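Local coordinates for GrpU microcompartment shell protein (Pectobacterium wasabiae, PDB 4OLP), which forms part of the shell of a glycyl-radical propanediol-type bacterial microcompartment and probably binds an iron-sulfur cluster, perhaps for electron transport, at residues R20-S25 against V62-F66. Residues are numbered along the deposited sequence; the frame is centred on the assembly and turned at random.
Sequences RMPSES and VSEIF
F66 and R20 join the end of strand 60-65 to the turn after helix 11-19 through one backbone bond, F66 N to R20 O at 3.1 Å, nearly straight at 162° and in the plane of the carbonyl. Further back along the strand the contact is buried. M21 lays its CB 3.4 Å from S63 OG, while its SD reaches I65 CD1 at 4.3 Å; an unbranched, flexible thioether can reach both S63 and I65. S63 points toward the turn, where its small side chain fits, and its hydroxyl, anti to the backbone N (chi1 174°), is bonded to the carbonyl of its neighbour, S63 OG to E64 O at 2.8 Å, which satisfies a polar group amid carbon. S25, equally small, brings its CB to 3.6 Å from S63 OG.

In this BMC-domain shell subunit, strand 60-65 is an edge strand of the four-stranded antiparallel sheet within the chain; S63 and I65 pair with A77 and T75 of strand 74-80, and residues 20-25 lie against the side to which S63 points. The outer end is more open to solvent, though no less extensive. The F66 ring, exposed at the last residue before an unmodelled loop, leans obliquely on P22, whose stiff ring offers CG to F66 CZ at 3.6 Å. R20 bends at chi2 (-123°) and passes the F66 carbonyl, which lies over one face of the guanidinium without a hydrogen bond; the long arginine chain carries NH2 on to a salt bridge outside this contact, with E64 of a third subunit.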
ATOM      1  N   ARG B  20      -2.356  -5.789  17.645  1.00 80.58           N
ATOM      2  CA  ARG B  20      -1.565  -5.392  16.508  1.00 83.83           C
ATOM      3  C   ARG B  20      -0.156  -5.973  16.478  1.00 81.62           C
ATOM      4  O   ARG B  20       0.682  -5.514  15.686  1.00 81.13           O
ATOM      5  CB  ARG B  20      -1.455  -3.888  16.450  1.00 90.90           C
ATOM      6  CG  ARG B  20      -2.611  -3.176  15.775  1.00107.51           C
ATOM      7  CD  ARG B  20      -1.885  -2.420  14.677  1.00122.73           C
ATOM      8  NE  ARG B  20      -2.523  -1.300  13.998  1.00137.38           N
ATOM      9  CZ  ARG B  20      -1.833  -0.299  13.437  1.00139.47           C
ATOM     10  NH1 ARG B  20      -0.503  -0.252  13.517  1.00132.53           N
ATOM     11  NH2 ARG B  20      -2.467   0.681  12.806  1.00144.44           N
ATOM     12  N   MET B  21       0.110  -6.974  17.317  1.00 76.82           N
ATOM     13  CA  MET B  21       1.368  -7.698  17.245  1.00 79.46           C
ATOM     14  C   MET B  21       1.155  -9.185  16.928  1.00 84.23           C
ATOM     15  O   MET B  21       0.051  -9.696  17.060  1.00 84.24           O
ATOM     16  CB  MET B  21       2.217  -7.512  18.484  1.00 80.62           C
ATOM     17  CG  MET B  21       1.506  -7.614  19.804  1.00 87.56           C
ATOM     18  SD  MET B  21       2.461  -6.683  21.039  1.00 83.90           S
ATOM     19  CE  MET B  21       3.358  -8.046  21.764  1.00 84.76           C
ATOM     20  N   PRO B  22       2.219  -9.865  16.459  1.00 82.80           N
ATOM     21  CA  PRO B  22       2.190 -11.297  16.216  1.00 78.51           C
ATOM     22  C   PRO B  22       1.818 -12.120  17.449  1.00 83.35           C
ATOM     23  O   PRO B  22       2.207 -11.772  18.578  1.00 81.15           O
ATOM     24  CB  PRO B  22       3.626 -11.609  15.792  1.00 78.07           C
ATOM     25  CG  PRO B  22       4.213 -10.325  15.348  1.00 77.71           C
ATOM     26  CD  PRO B  22       3.528  -9.263  16.124  1.00 81.97           C
ATOM     27  N   SER B  23       1.105 -13.226  17.230  1.00 91.16           N
ATOM     28  CA  SER B  23       0.649 -14.062  18.337  1.00101.14           C
ATOM     29  C   SER B  23       1.843 -14.498  19.202  1.00 99.68           C
ATOM     30  O   SER B  23       1.764 -14.495  20.428  1.00102.42           O
ATOM     31  CB  SER B  23      -0.132 -15.271  17.823  1.00106.25           C
ATOM     32  OG  SER B  23       0.711 -16.146  17.109  1.00113.68           O
ATOM     33  N   GLU B  24       2.962 -14.797  18.548  1.00 98.92           N
ATOM     34  CA  GLU B  24       4.184 -15.247  19.224  1.00103.22           C
ATOM     35  C   GLU B  24       4.720 -14.222  20.232  1.00 99.34           C
ATOM     36  O   GLU B  24       5.116 -14.576  21.338  1.00 99.03           O
ATOM     37  CB  GLU B  24       5.285 -15.537  18.199  1.00106.74           C
ATOM     38  CG  GLU B  24       5.057 -16.745  17.279  1.00109.02           C
ATOM     39  CD  GLU B  24       4.026 -16.561  16.166  1.00115.94           C
ATOM     40  OE1 GLU B  24       3.543 -17.580  15.568  1.00125.81           O
ATOM     41  OE2 GLU B  24       3.707 -15.397  15.868  1.00102.58           O
ATOM     42  N   SER B  25       4.723 -12.950  19.840  1.00 94.43           N
ATOM     43  CA  SER B  25       5.182 -11.870  20.716  1.00 92.26           C
ATOM     44  C   SER B  25       4.244 -11.662  21.899  1.00 88.77           C
ATOM     45  O   SER B  25       4.687 -11.283  22.973  1.00 95.80           O
ATOM     46  CB  SER B  25       5.366 -10.552  19.929  1.00 95.18           C
ATOM     47  OG  SER B  25       6.075 -10.776  18.725  1.00100.77           O
ATOM     48  N   VAL B  62      10.464  -6.453  23.043  1.00 71.47           N
ATOM     49  CA  VAL B  62      10.248  -5.699  21.814  1.00 75.88           C
ATOM     50  C   VAL B  62       9.299  -6.423  20.900  1.00 80.53           C
ATOM     51  O   VAL B  62       9.195  -7.662  20.919  1.00 82.49           O
ATOM     52  CB  VAL B  62      11.536  -5.440  21.009  1.00 77.60           C
ATOM     53  CG1 VAL B  62      12.304  -4.295  21.642  1.00 83.48           C
ATOM     54  CG2 VAL B  62      12.393  -6.700  20.902  1.00 76.45           C
ATOM     55  N   SER B  63       8.636  -5.644  20.067  1.00 77.47           N
ATOM     56  CA  SER B  63       7.768  -6.224  19.087  1.00 81.77           C
ATOM     57  C   SER B  63       7.502  -5.221  17.997  1.00 83.39           C
ATOM     58  O   SER B  63       7.601  -4.011  18.201  1.00 80.44           O
ATOM     59  CB  SER B  63       6.475  -6.697  19.727  1.00 79.32           C
ATOM     60  OG  SER B  63       5.582  -7.147  18.733  1.00 88.55           O
ATOM     61  N   GLU B  64       7.222  -5.763  16.821  1.00 83.24           N
ATOM     62  CA  GLU B  64       6.756  -4.996  15.713  1.00 84.56           C
ATOM     63  C   GLU B  64       5.326  -4.697  16.010  1.00 84.79           C
ATOM     64  O   GLU B  64       4.635  -5.524  16.592  1.00 81.83           O
ATOM     65  CB  GLU B  64       6.688  -5.898  14.470  1.00 95.87           C
ATOM     66  CG  GLU B  64       7.929  -6.742  14.153  1.00106.27           C
ATOM     67  CD  GLU B  64       7.677  -8.232  14.361  1.00113.32           C
ATOM     68  OE1 GLU B  64       7.609  -8.644  15.547  1.00119.71           O
ATOM     69  OE2 GLU B  64       7.571  -8.973  13.354  1.00105.39           O
ATOM     70  N   ILE B  65       4.869  -3.543  15.545  1.00 91.80           N
ATOM     71  CA  ILE B  65       3.453  -3.201  15.522  1.00 87.80           C
ATOM     72  C   ILE B  65       3.086  -2.964  14.064  1.00 90.98           C
ATOM     73  O   ILE B  65       3.808  -2.241  13.350  1.00 88.35           O
ATOM     74  CB  ILE B  65       3.203  -1.922  16.350  1.00 91.98           C
ATOM     75  CG1 ILE B  65       3.648  -2.117  17.809  1.00 96.37           C
ATOM     76  CG2 ILE B  65       1.748  -1.503  16.311  1.00 92.43           C
ATOM     77  CD1 ILE B  65       2.966  -3.257  18.547  1.00 95.68           C
ATOM     78  N   PHE B  66       1.968  -3.560  13.634  1.00100.73           N
ATOM     79  CA  PHE B  66       1.533  -3.546  12.217  1.00109.65           C
ATOM     80  C   PHE B  66       0.752  -2.290  11.760  1.00114.22           C
ATOM     81  O   PHE B  66      -0.460  -2.302  11.461  1.00105.37           O
ATOM     82  CB  PHE B  66       0.713  -4.802  11.939  1.00109.62           C
ATOM     83  CG  PHE B  66       1.468  -6.072  12.152  1.00112.87           C
ATOM     84  CD1 PHE B  66       2.703  -6.278  11.532  1.00117.12           C
ATOM     85  CD2 PHE B  66       0.948  -7.074  12.960  1.00114.30           C
ATOM     86  CE1 PHE B  66       3.406  -7.455  11.722  1.00119.64           C
ATOM     87  CE2 PHE B  66       1.648  -8.250  13.153  1.00119.92           C
ATOM     88  CZ  PHE B  66       2.875  -8.444  12.530  1.00122.61           C
TER